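Local structure of putative uncharacterized protein (Chaetomium thermophilum, 4XRI) at residues Ile14-Ser19 with Arg63-Ile68; Ala395-Phe400 with Gln421-Met426; Ser437-Leu442 with Arg464-Gly469; Asn692-Leu697 with Gly719-Ala724; Leu698-Ser703 with Pro712-Cys717. The protein acts as a nuclear transport receptor of the importin-beta family, a flexible HEAT-repeat protein that imports protein cargo into the nucleus and probably binds a small GTPase. The protein carries 2 engineered substitutions. One frame throughout, in Å; residues are numbered along the deposited sequence.

Contact 1 (Ile14-Ser19 with Arg63-Ile68)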
# COMPACT_ATOMS: atom_id res chain seq x y z
N ILE A 14 36.82 20.68 4.82
CA ILE A 14 37.30 19.32 4.64
C ILE A 14 36.35 18.31 5.29
O ILE A 14 36.11 17.24 4.73
CB ILE A 14 38.72 19.15 5.21
CG1 ILE A 14 39.71 19.97 4.38
CG2 ILE A 14 39.14 17.69 5.23
CD1 ILE A 14 41.15 19.84 4.84
N ILE A 15 35.80 18.66 6.45
CA ILE A 15 34.83 17.78 7.10
C ILE A 15 33.58 17.63 6.24
O ILE A 15 32.99 16.55 6.16
CB ILE A 15 34.42 18.29 8.50
CG1 ILE A 15 35.65 18.62 9.35
CG2 ILE A 15 33.55 17.26 9.22
CD1 ILE A 15 36.63 17.48 9.47
N LEU A 16 33.17 18.72 5.60
CA LEU A 16 31.99 18.70 4.73
C LEU A 16 32.27 17.96 3.44
O LEU A 16 31.42 17.22 2.94
CB LEU A 16 31.53 20.12 4.42
CG LEU A 16 30.88 20.91 5.56
CD1 LEU A 16 30.58 22.33 5.10
CD2 LEU A 16 29.61 20.22 6.04
N GLU A 17 33.47 18.15 2.89
CA GLU A 17 33.87 17.46 1.67
C GLU A 17 33.91 15.96 1.94
O GLU A 17 33.44 15.16 1.13
CB GLU A 17 35.23 17.95 1.18
CG GLU A 17 35.61 17.43 -0.19
CD GLU A 17 34.68 17.92 -1.29
OE1 GLU A 17 34.70 19.14 -1.58
OE2 GLU A 17 33.93 17.10 -1.85
N ASN A 18 34.47 15.58 3.09
CA ASN A 18 34.48 14.19 3.52
C ASN A 18 33.07 13.69 3.82
O ASN A 18 32.78 12.51 3.69
CB ASN A 18 35.37 14.02 4.75
CG ASN A 18 36.84 14.23 4.44
OD1 ASN A 18 37.30 13.96 3.33
ND2 ASN A 18 37.59 14.70 5.43
N SER A 19 32.20 14.61 4.23
CA SER A 19 30.81 14.27 4.51
C SER A 19 30.09 13.85 3.24
O SER A 19 29.07 13.15 3.29
CB SER A 19 30.09 15.45 5.17
OG SER A 19 28.73 15.12 5.43
N ARG A 63 28.98 24.84 0.38
CA ARG A 63 28.04 25.75 1.03
C ARG A 63 26.68 25.09 1.21
O ARG A 63 26.04 25.25 2.25
CB ARG A 63 27.90 27.04 0.21
CG ARG A 63 29.20 27.78 0.02
CD ARG A 63 29.02 28.98 -0.89
NE ARG A 63 28.20 30.01 -0.28
CZ ARG A 63 27.87 31.15 -0.88
NH1 ARG A 63 28.29 31.39 -2.12
NH2 ARG A 63 27.11 32.04 -0.26
N ALA A 64 26.23 24.37 0.18
CA ALA A 64 24.97 23.65 0.25
C ALA A 64 25.02 22.61 1.36
O ALA A 64 24.10 22.50 2.16
CB ALA A 64 24.66 22.99 -1.09
N ALA A 65 26.13 21.86 1.40
CA ALA A 65 26.35 20.85 2.43
C ALA A 65 26.27 21.45 3.83
O ALA A 65 25.67 20.87 4.73
CB ALA A 65 27.69 20.18 2.22
N ALA A 66 26.88 22.62 3.99
CA ALA A 66 26.86 23.34 5.26
C ALA A 66 25.43 23.73 5.63
O ALA A 66 25.01 23.58 6.78
CB ALA A 66 27.74 24.57 5.19
N GLY A 67 24.70 24.24 4.64
CA GLY A 67 23.33 24.67 4.85
C GLY A 67 22.41 23.52 5.20
O GLY A 67 21.52 23.66 6.05
N ILE A 68 22.61 22.38 4.55
CA ILE A 68 21.81 21.19 4.82
C ILE A 68 22.06 20.68 6.23
O ILE A 68 21.13 20.35 6.96
CB ILE A 68 22.09 20.06 3.81
CG1 ILE A 68 21.75 20.51 2.40
CG2 ILE A 68 21.30 18.81 4.17
CD1 ILE A 68 20.38 21.12 2.27
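L16 reaches from the helix of I14-S19 onto the backbone and methyl groups of A65 and A66, and this one side chain supplies the first helix's share of the apolar contact. Its two methyls do different work. CD1 meets the CB methyl of A66 at 3.6 Å, while CD2 faces the peptide that joins A65 to A66, lying 4.2 Å from A65 C. The CB of A65 is a looser neighbour, 4.3 Å from L16 CD2. With CG of L16 opposite the carbonyl carbon (chi1 -71°), the two methyls are brought to A66 and to the A65-A66 peptide. The small alanines allow a close approach, and L16 and A65 have their CA atoms 6.5 Å apart. Helix-on-helix packing of this kind builds the HEAT-repeat solenoid of importin-beta, and here it fastens helix 11-19, near the N terminus, to helix 60-72. A glycine in place of L16 would probably leave the methyl of A66 and the neighbouring peptide uncovered on this side and weaken the hold on the first helix. A polar link accompanies the apolar patch: E17 OE1 is hydrogen-bonded to H61 NE2, a second tie between the same two helices. On the other face of helix 60-72, R63, whose CA-CB bond points away from segment I14-S19, forms a salt bridge with E56 through NH1 and a hydrogen bond from NE to the carbonyl oxygen of L53.

Contact 2 (Ala395-Phe400 with Gln421-Met426); sequences AAVSAF and QPLIAM
V397 and F400, one turn apart on helix 390-402, pack against L423 of helix 409-425 and M426 just after it, a buried helix-to-helix junction within the HEAT-like repeat region of this solenoid. The contact is entirely apolar, with no hydrogen bond between the two segments. Its aliphatic part centres on V397 CG1. This methyl touches L423 CD1 at 3.6 Å and M426 CG at 3.7 Å, so a single branch of the valine bears on both partners. L423 and M426, three residues apart, both point their CA-CB bonds toward helix 390-402. The M426 chain bends at chi2 and chi3 and curls back on itself, leaving CG as the atom nearest to V397. Routine backbone bonds hold the two helices internally, although the second is kinked at P422, whose ring nitrogen has no hydrogen to give to the preceding turn. Other parts of the fold close over the same group: L385 touches both V397 and M426, and I445 of helix 432-449 touches both F400 and L423. The aromatic part of the contact is smaller. F400 places CG opposite its own backbone N (chi1 -165°), which sends the ring out toward the second helix, and L423 CD2 lies at the edge of that ring, near its plane, 4.1 Å from F400 CD1.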
# COMPACT_ATOMS: atom_id res chain seq x y z
N ALA A 395 2.42 -1.28 -29.52
CA ALA A 395 1.46 -0.29 -29.04
C ALA A 395 0.04 -0.81 -29.19
O ALA A 395 -0.81 -0.62 -28.32
CB ALA A 395 1.63 1.02 -29.79
N ALA A 396 -0.21 -1.48 -30.32
CA ALA A 396 -1.54 -1.98 -30.64
C ALA A 396 -2.02 -3.03 -29.64
O ALA A 396 -3.13 -2.93 -29.12
CB ALA A 396 -1.56 -2.55 -32.05
N VAL A 397 -1.19 -4.03 -29.38
CA VAL A 397 -1.54 -5.08 -28.43
C VAL A 397 -1.62 -4.53 -27.01
O VAL A 397 -2.49 -4.93 -26.23
CB VAL A 397 -0.54 -6.27 -28.48
CG1 VAL A 397 -0.62 -6.97 -29.83
CG2 VAL A 397 0.87 -5.80 -28.21
N SER A 398 -0.73 -3.60 -26.69
CA SER A 398 -0.72 -2.96 -25.37
C SER A 398 -2.03 -2.24 -25.13
O SER A 398 -2.66 -2.41 -24.08
CB SER A 398 0.45 -1.98 -25.25
OG SER A 398 1.69 -2.65 -25.25
N ALA A 399 -2.44 -1.43 -26.10
CA ALA A 399 -3.68 -0.68 -26.02
C ALA A 399 -4.88 -1.59 -25.81
O ALA A 399 -5.75 -1.30 -24.99
CB ALA A 399 -3.87 0.15 -27.28
N PHE A 400 -4.90 -2.69 -26.55
CA PHE A 400 -6.00 -3.65 -26.49
C PHE A 400 -6.16 -4.21 -25.08
O PHE A 400 -7.26 -4.21 -24.52
CB PHE A 400 -5.75 -4.80 -27.47
CG PHE A 400 -6.96 -5.64 -27.73
CD1 PHE A 400 -6.99 -6.97 -27.36
CD2 PHE A 400 -8.08 -5.10 -28.34
CE1 PHE A 400 -8.10 -7.75 -27.61
CE2 PHE A 400 -9.20 -5.87 -28.59
CZ PHE A 400 -9.21 -7.20 -28.22
N GLN A 421 -7.99 -14.94 -31.41
CA GLN A 421 -7.08 -15.65 -32.30
C GLN A 421 -5.96 -14.77 -32.88
O GLN A 421 -4.80 -15.19 -32.91
CB GLN A 421 -7.86 -16.31 -33.44
CG GLN A 421 -7.03 -16.63 -34.67
CD GLN A 421 -7.26 -15.63 -35.79
OE1 GLN A 421 -8.39 -15.21 -36.04
NE2 GLN A 421 -6.18 -15.23 -36.46
N PRO A 422 -6.28 -13.54 -33.34
CA PRO A 422 -5.17 -12.71 -33.82
C PRO A 422 -4.16 -12.37 -32.72
O PRO A 422 -2.96 -12.34 -32.99
CB PRO A 422 -5.87 -11.44 -34.32
CG PRO A 422 -7.24 -11.88 -34.66
CD PRO A 422 -7.58 -12.92 -33.64
N LEU A 423 -4.65 -12.13 -31.51
CA LEU A 423 -3.77 -11.79 -30.40
C LEU A 423 -2.89 -12.97 -30.01
O LEU A 423 -1.73 -12.81 -29.67
CB LEU A 423 -4.57 -11.31 -29.19
CG LEU A 423 -3.74 -10.55 -28.15
CD1 LEU A 423 -3.18 -9.28 -28.77
CD2 LEU A 423 -4.57 -10.22 -26.93
N ILE A 424 -3.46 -14.17 -30.08
CA ILE A 424 -2.70 -15.38 -29.79
C ILE A 424 -1.60 -15.57 -30.83
O ILE A 424 -0.49 -15.99 -30.50
CB ILE A 424 -3.61 -16.63 -29.76
CG1 ILE A 424 -4.52 -16.58 -28.53
CG2 ILE A 424 -2.78 -17.90 -29.72
CD1 ILE A 424 -5.49 -17.73 -28.46
N ALA A 425 -1.92 -15.24 -32.07
CA ALA A 425 -0.95 -15.34 -33.16
C ALA A 425 0.22 -14.38 -32.95
O ALA A 425 1.33 -14.64 -33.40
CB ALA A 425 -1.63 -15.07 -34.49
N MET A 426 -0.04 -13.28 -32.25
CA MET A 426 0.97 -12.27 -31.98
C MET A 426 2.08 -12.79 -31.08
O MET A 426 3.13 -12.16 -30.94
CB MET A 426 0.33 -11.03 -31.35
CG MET A 426 0.96 -9.71 -31.76
SD MET A 426 0.54 -9.25 -33.45
CE MET A 426 -1.17 -9.75 -33.50

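Contact 3 (Ser437-Leu442 with Arg464-Gly469)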
# COMPACT_ATOMS: atom_id res chain seq x y z
N SER A 437 4.28 -7.88 -24.45
CA SER A 437 3.07 -7.07 -24.36
C SER A 437 1.84 -7.88 -24.74
O SER A 437 0.74 -7.63 -24.25
CB SER A 437 3.19 -5.84 -25.27
OG SER A 437 4.27 -5.02 -24.87
N THR A 438 2.04 -8.86 -25.62
CA THR A 438 0.95 -9.73 -26.04
C THR A 438 0.53 -10.66 -24.91
O THR A 438 -0.65 -10.83 -24.63
CB THR A 438 1.35 -10.57 -27.27
OG1 THR A 438 1.59 -9.70 -28.38
CG2 THR A 438 0.24 -11.54 -27.62
N ALA A 439 1.53 -11.26 -24.26
CA ALA A 439 1.28 -12.15 -23.13
C ALA A 439 0.53 -11.43 -22.02
O ALA A 439 -0.45 -11.94 -21.48
CB ALA A 439 2.59 -12.71 -22.60
N TYR A 440 0.99 -10.22 -21.69
CA TYR A 440 0.37 -9.41 -20.65
C TYR A 440 -1.06 -9.02 -21.01
O TYR A 440 -1.95 -9.01 -20.17
CB TYR A 440 1.21 -8.16 -20.39
CG TYR A 440 0.76 -7.36 -19.18
CD1 TYR A 440 1.20 -7.69 -17.91
CD2 TYR A 440 -0.09 -6.27 -19.32
CE1 TYR A 440 0.80 -6.97 -16.80
CE2 TYR A 440 -0.49 -5.53 -18.22
CZ TYR A 440 -0.04 -5.89 -16.96
OH TYR A 440 -0.44 -5.16 -15.86
N ALA A 441 -1.26 -8.69 -22.29
CA ALA A 441 -2.57 -8.32 -22.79
C ALA A 441 -3.54 -9.49 -22.68
O ALA A 441 -4.72 -9.32 -22.39
CB ALA A 441 -2.48 -7.83 -24.23
N LEU A 442 -3.02 -10.69 -22.93
CA LEU A 442 -3.81 -11.91 -22.80
C LEU A 442 -4.20 -12.15 -21.35
O LEU A 442 -5.26 -12.69 -21.06
CB LEU A 442 -3.05 -13.11 -23.37
CG LEU A 442 -2.96 -13.18 -24.89
CD1 LEU A 442 -1.90 -14.17 -25.33
CD2 LEU A 442 -4.31 -13.55 -25.48
N ARG A 464 -0.96 -23.07 -24.55
CA ARG A 464 0.22 -23.59 -25.23
C ARG A 464 1.21 -22.48 -25.57
O ARG A 464 2.42 -22.65 -25.41
CB ARG A 464 -0.19 -24.34 -26.50
CG ARG A 464 0.88 -25.27 -27.04
CD ARG A 464 0.33 -26.14 -28.16
NE ARG A 464 -0.11 -25.35 -29.30
CZ ARG A 464 -0.89 -25.82 -30.28
NH1 ARG A 464 -1.24 -25.03 -31.28
NH2 ARG A 464 -1.31 -27.08 -30.25
N SER A 465 0.69 -21.35 -26.02
CA SER A 465 1.52 -20.21 -26.40
C SER A 465 2.18 -19.58 -25.18
O SER A 465 3.35 -19.18 -25.23
CB SER A 465 0.69 -19.16 -27.13
OG SER A 465 -0.26 -18.56 -26.27
N LEU A 466 1.44 -19.50 -24.08
CA LEU A 466 1.95 -18.94 -22.84
C LEU A 466 3.05 -19.82 -22.26
O LEU A 466 4.08 -19.32 -21.80
CB LEU A 466 0.82 -18.76 -21.83
CG LEU A 466 -0.26 -17.76 -22.25
CD1 LEU A 466 -1.50 -17.94 -21.42
CD2 LEU A 466 0.25 -16.34 -22.16
N PHE A 467 2.83 -21.14 -22.28
CA PHE A 467 3.84 -22.08 -21.80
C PHE A 467 5.06 -22.08 -22.71
O PHE A 467 6.19 -22.14 -22.22
CB PHE A 467 3.26 -23.49 -21.70
CG PHE A 467 2.66 -23.80 -20.36
CD1 PHE A 467 1.32 -24.09 -20.24
CD2 PHE A 467 3.45 -23.79 -19.22
CE1 PHE A 467 0.76 -24.38 -19.00
CE2 PHE A 467 2.90 -24.07 -17.98
CZ PHE A 467 1.56 -24.37 -17.87
N ASN A 468 4.84 -22.01 -24.01
CA ASN A 468 5.93 -21.93 -24.97
C ASN A 468 6.80 -20.71 -24.70
O ASN A 468 8.03 -20.78 -24.76
CB ASN A 468 5.39 -21.87 -26.40
CG ASN A 468 6.50 -21.90 -27.44
OD1 ASN A 468 6.75 -20.90 -28.12
ND2 ASN A 468 7.16 -23.04 -27.57
N GLY A 469 6.15 -19.60 -24.37
CA GLY A 469 6.85 -18.38 -24.02
C GLY A 469 7.59 -18.51 -22.70
O GLY A 469 8.74 -18.10 -22.59
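A439 and L442, one turn apart on helix 432-449, both meet L466 of helix 455-472. Coming first in the sequence, A439 offers its CB methyl, 4.3 Å from L466 CD2; the CA atoms of these two residues, 6.8 Å apart, are the closest pair of the two backbones. The next residue, Y440, points its CA-CB bond away from helix 455-472, and its ring stacks with that of W482. A turn beyond A439, the CA-CB bond of L442 points toward the second helix, and L442 CD1 comes to 4.4 Å from L466 CD2. The same L466 methyl therefore serves both residues, and the contact converges on one carbon. With CG opposite the carbonyl carbon (chi1 -64°), L466 brings its CD2 branch toward the first helix although its CA-CB bond does not aim there. The CA-CB bond of S465, just before it, does point that way, but the serine hydroxyl is hydrogen-bonded to the carbonyl oxygen of L462 in its own helix, and S465 OG stays 4.8 Å from L442 CD1. Around this thin interface other side chains fill in: M427 touches L442 and S465, while A483, L484 and I487 of helix 477-490 pack on L466. Successive helices of the HEAT-repeat superhelix are joined here. With its carbons only loosely apposed and no hydrogen bond or ion pair between the segments, the contact rests on nondirectional dispersion and on the exclusion of water from buried methyl groups.

Contact 4 (Asn692-Leu697 with Gly719-Ala724); sequences NFMNYL and GDIASA
The short helical segments around F693, M694 and L697 on one side and I721 on the other run nearly antiparallel, at 161° between their N-to-C directions, with axes 11.5 Å apart and M694 and I721 as the closest CA pair at 8.5 Å. The wide spacing is spanned mainly by I721, which reaches over from the second helix. Its CG1 branch stands opposite the carbonyl carbon (chi1 -71°) and continues extended, so that the CD1 methyl arrives among three residues of the facing helix. L697 meets it tip to tip, its CD1 lying 3.7 Å from I721 CD1. M694 crosses the isoleucine at an angle, its chain bent at chi2 (-61°), which puts M694 SD 3.7 Å from I721 CD1; the further bend at chi3 turns CE only. F693 takes part through its CB, 4.0 Å from I721 CD1. One methyl group thus fits between a leucine tip, a sulfur and a methylene, without any polar bond across the interface. Such apolar packing of antiparallel helices is the building principle of HEAT repeats. Further helices close the surroundings. The F693 side chain touches L655 and L659 of helix 648-660 and V675 of helix 665-682, M694 touches Y732 and V736 of helix 730-743, and D720, next to I721, forms a salt bridge with R680 and a hydrogen bond with S676, anchoring helix 711-725 to helix 665-682.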
# COMPACT_ATOMS: atom_id res chain seq x y z
N ASN A 692 1.18 -23.32 28.16
CA ASN A 692 2.38 -22.76 27.56
C ASN A 692 2.02 -21.65 26.58
O ASN A 692 2.68 -20.61 26.54
CB ASN A 692 3.18 -23.85 26.85
CG ASN A 692 3.96 -24.71 27.82
OD1 ASN A 692 4.47 -24.23 28.83
ND2 ASN A 692 4.07 -26.00 27.51
N PHE A 693 0.97 -21.87 25.80
CA PHE A 693 0.46 -20.86 24.88
C PHE A 693 0.08 -19.59 25.63
O PHE A 693 0.54 -18.50 25.28
CB PHE A 693 -0.75 -21.39 24.11
CG PHE A 693 -0.43 -22.45 23.10
CD1 PHE A 693 0.85 -22.57 22.58
CD2 PHE A 693 -1.40 -23.33 22.67
CE1 PHE A 693 1.15 -23.55 21.65
CE2 PHE A 693 -1.11 -24.31 21.74
CZ PHE A 693 0.17 -24.42 21.24
N MET A 694 -0.75 -19.75 26.66
CA MET A 694 -1.23 -18.62 27.45
C MET A 694 -0.08 -17.82 28.05
O MET A 694 -0.10 -16.59 28.04
CB MET A 694 -2.16 -19.10 28.57
CG MET A 694 -3.52 -19.60 28.08
SD MET A 694 -4.47 -18.32 27.23
CE MET A 694 -4.73 -17.15 28.57
N ASN A 695 0.93 -18.52 28.57
CA ASN A 695 2.09 -17.86 29.14
C ASN A 695 2.82 -16.97 28.13
O ASN A 695 3.20 -15.84 28.45
CB ASN A 695 3.06 -18.89 29.71
CG ASN A 695 2.57 -19.50 31.01
OD1 ASN A 695 1.66 -18.97 31.65
ND2 ASN A 695 3.16 -20.62 31.40
N TYR A 696 2.98 -17.47 26.91
CA TYR A 696 3.63 -16.70 25.86
C TYR A 696 2.74 -15.55 25.38
O TYR A 696 3.22 -14.43 25.16
CB TYR A 696 4.00 -17.59 24.67
CG TYR A 696 5.33 -18.29 24.84
CD1 TYR A 696 6.52 -17.63 24.60
CD2 TYR A 696 5.39 -19.62 25.24
CE1 TYR A 696 7.74 -18.26 24.74
CE2 TYR A 696 6.60 -20.26 25.40
CZ TYR A 696 7.77 -19.58 25.14
OH TYR A 696 8.98 -20.22 25.30
N LEU A 697 1.45 -15.83 25.22
CA LEU A 697 0.50 -14.81 24.78
C LEU A 697 0.40 -13.68 25.80
O LEU A 697 0.47 -12.50 25.44
CB LEU A 697 -0.87 -15.43 24.54
CG LEU A 697 -0.98 -16.45 23.40
CD1 LEU A 697 -2.37 -17.06 23.36
CD2 LEU A 697 -0.63 -15.82 22.06
N GLY A 719 -9.86 -16.66 22.50
CA GLY A 719 -11.15 -17.22 22.19
C GLY A 719 -11.05 -18.66 21.72
O GLY A 719 -11.83 -19.51 22.14
N ASP A 720 -10.08 -18.93 20.86
CA ASP A 720 -9.86 -20.28 20.35
C ASP A 720 -9.41 -21.25 21.44
O ASP A 720 -9.84 -22.40 21.48
CB ASP A 720 -8.83 -20.26 19.22
CG ASP A 720 -9.32 -19.51 18.00
OD1 ASP A 720 -10.50 -19.68 17.63
OD2 ASP A 720 -8.53 -18.74 17.41
N ILE A 721 -8.54 -20.77 22.33
CA ILE A 721 -8.05 -21.58 23.43
C ILE A 721 -9.19 -21.93 24.39
O ILE A 721 -9.30 -23.07 24.85
CB ILE A 721 -6.93 -20.86 24.20
CG1 ILE A 721 -5.66 -20.82 23.35
CG2 ILE A 721 -6.65 -21.55 25.53
CD1 ILE A 721 -4.54 -20.00 23.96
N ALA A 722 -10.03 -20.94 24.67
CA ALA A 722 -11.19 -21.13 25.54
C ALA A 722 -12.10 -22.23 25.00
O ALA A 722 -12.59 -23.08 25.75
CB ALA A 722 -11.97 -19.83 25.69
N SER A 723 -12.34 -22.20 23.69
CA SER A 723 -13.16 -23.21 23.03
C SER A 723 -12.53 -24.59 23.15
O SER A 723 -13.23 -25.59 23.32
CB SER A 723 -13.36 -22.86 21.56
OG SER A 723 -14.30 -21.81 21.40
N ALA A 724 -11.21 -24.64 23.05
CA ALA A 724 -10.49 -25.91 23.05
C ALA A 724 -10.44 -26.56 24.43
O ALA A 724 -10.55 -27.78 24.54
CB ALA A 724 -9.07 -25.70 22.53

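Contact 5 (Leu698-Ser703 with Pro712-Cys717)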
# COMPACT_ATOMS: atom_id res chain seq x y z
N LEU A 698 0.23 -14.04 27.07
CA LEU A 698 0.15 -13.06 28.14
C LEU A 698 1.47 -12.31 28.28
O LEU A 698 1.50 -11.13 28.59
CB LEU A 698 -0.21 -13.73 29.47
CG LEU A 698 -1.62 -14.30 29.57
CD1 LEU A 698 -1.77 -15.13 30.83
CD2 LEU A 698 -2.66 -13.19 29.52
N GLY A 699 2.57 -13.02 28.04
CA GLY A 699 3.89 -12.42 28.07
C GLY A 699 4.05 -11.35 27.00
O GLY A 699 4.67 -10.32 27.23
N ASN A 700 3.48 -11.62 25.83
CA ASN A 700 3.51 -10.66 24.73
C ASN A 700 2.75 -9.39 25.07
O ASN A 700 3.12 -8.30 24.65
CB ASN A 700 2.92 -11.29 23.46
CG ASN A 700 3.11 -10.42 22.23
OD1 ASN A 700 2.48 -9.37 22.09
ND2 ASN A 700 3.96 -10.87 21.33
N LEU A 701 1.68 -9.55 25.85
CA LEU A 701 0.83 -8.42 26.21
C LEU A 701 1.55 -7.45 27.15
O LEU A 701 1.18 -6.28 27.24
CB LEU A 701 -0.47 -8.91 26.85
CG LEU A 701 -1.46 -9.59 25.91
CD1 LEU A 701 -2.74 -9.97 26.64
CD2 LEU A 701 -1.77 -8.70 24.71
N ARG A 702 2.56 -7.94 27.85
CA ARG A 702 3.40 -7.04 28.65
C ARG A 702 4.31 -6.25 27.74
O ARG A 702 5.28 -6.77 27.20
CB ARG A 702 4.21 -7.82 29.69
CG ARG A 702 3.35 -8.25 30.85
CD ARG A 702 4.14 -8.54 32.11
NE ARG A 702 4.98 -9.72 31.97
CZ ARG A 702 4.52 -10.96 31.81
NH1 ARG A 702 3.21 -11.19 31.76
NH2 ARG A 702 5.37 -11.96 31.69
N SER A 703 3.98 -4.97 27.57
CA SER A 703 4.62 -4.13 26.57
C SER A 703 4.71 -2.69 27.04
O SER A 703 4.00 -2.28 27.96
CB SER A 703 3.85 -4.21 25.24
OG SER A 703 4.45 -3.40 24.25
N PRO A 712 -4.66 -7.70 18.90
CA PRO A 712 -5.91 -8.18 18.29
C PRO A 712 -5.92 -9.68 18.00
O PRO A 712 -6.91 -10.36 18.29
CB PRO A 712 -6.00 -7.38 16.99
CG PRO A 712 -5.28 -6.12 17.28
CD PRO A 712 -4.14 -6.53 18.18
N ALA A 713 -4.84 -10.20 17.43
CA ALA A 713 -4.74 -11.62 17.11
C ALA A 713 -4.60 -12.46 18.38
O ALA A 713 -5.07 -13.60 18.43
CB ALA A 713 -3.58 -11.88 16.18
N ILE A 714 -3.96 -11.90 19.39
CA ILE A 714 -3.77 -12.59 20.67
C ILE A 714 -5.11 -12.79 21.39
O ILE A 714 -5.36 -13.84 21.99
CB ILE A 714 -2.80 -11.81 21.58
CG1 ILE A 714 -1.37 -11.95 21.07
CG2 ILE A 714 -2.89 -12.30 23.02
CD1 ILE A 714 -0.37 -11.11 21.84
N LEU A 715 -5.98 -11.79 21.30
CA LEU A 715 -7.30 -11.87 21.91
C LEU A 715 -8.17 -12.89 21.18
O LEU A 715 -8.88 -13.67 21.81
CB LEU A 715 -7.98 -10.50 21.93
CG LEU A 715 -7.20 -9.40 22.65
CD1 LEU A 715 -8.03 -8.14 22.74
CD2 LEU A 715 -6.76 -9.87 24.04
N GLN A 716 -8.11 -12.86 19.85
CA GLN A 716 -8.79 -13.86 19.03
C GLN A 716 -8.31 -15.24 19.43
O GLN A 716 -9.09 -16.20 19.51
CB GLN A 716 -8.54 -13.61 17.54
CG GLN A 716 -9.08 -14.71 16.64
CD GLN A 716 -8.63 -14.56 15.20
OE1 GLN A 716 -8.44 -13.45 14.69
NE2 GLN A 716 -8.46 -15.69 14.52
N CYS A 717 -7.01 -15.34 19.70
CA CYS A 717 -6.39 -16.58 20.12
C CYS A 717 -6.94 -17.07 21.46
O CYS A 717 -7.17 -18.26 21.65
CB CYS A 717 -4.88 -16.40 20.20
SG CYS A 717 -3.95 -17.92 20.16
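I714 has more surface buried here than any other residue of the two segments, and it meets L701 and N700 toward the C-terminal part of helix 690-701. Two of its carbons do the touching. The CD1 methyl lies 4.0 Å from L701 CD2, and the CG2 branch is almost as near, at 4.1 Å from that same leucine methyl. L701 and I714 slide past one another in opposite directions, so that L701 CD2 lies about equally near the CD1 end and the CG2 branch of the isoleucine. N700 takes the other share of the I714 CD1 methyl. With CG opposite the backbone N (chi1 -172°), the asparagine lays its side chain across the end of the isoleucine, bringing CB to 3.7 Å and OD1 to 3.3 Å from I714 CD1. The amide oxygen, close to the methyl, takes its hydrogen bond from N708 ND2 in the linker leading into helix 711-725. N700 thereby joins an apolar contact to a polar tie on the connection between two antiparallel helices, the hairpin unit from which HEAT-repeat proteins are assembled. Neighbouring helices enclose the group: I672 of helix 665-682 packs on I714 and C668 of that helix on N700, whereas V739 of helix 730-743 touches L701 and also L715, which in turn leans on L763 and I767 of helix 754-780.

In the fold
From the N terminus, contact 1 closes the first loop, returning helix 60-72 to helix 11-19, and ends well before the others begin. Contact 2 then joins helix 390-402 to helix 409-425, and contact 3 follows in series, joining helix 432-449 to helix 455-472. These two are neighbours in space, with centres about 10 Å apart, and touch where T438 meets L423 and M426. Far along the chain, contacts 4 and 5 share helices 690-701 and 711-725; contact 5 closes the shorter loop, within the longer one spanned by contact 4, and the hairpin is thus fastened at two levels. No contacts cross.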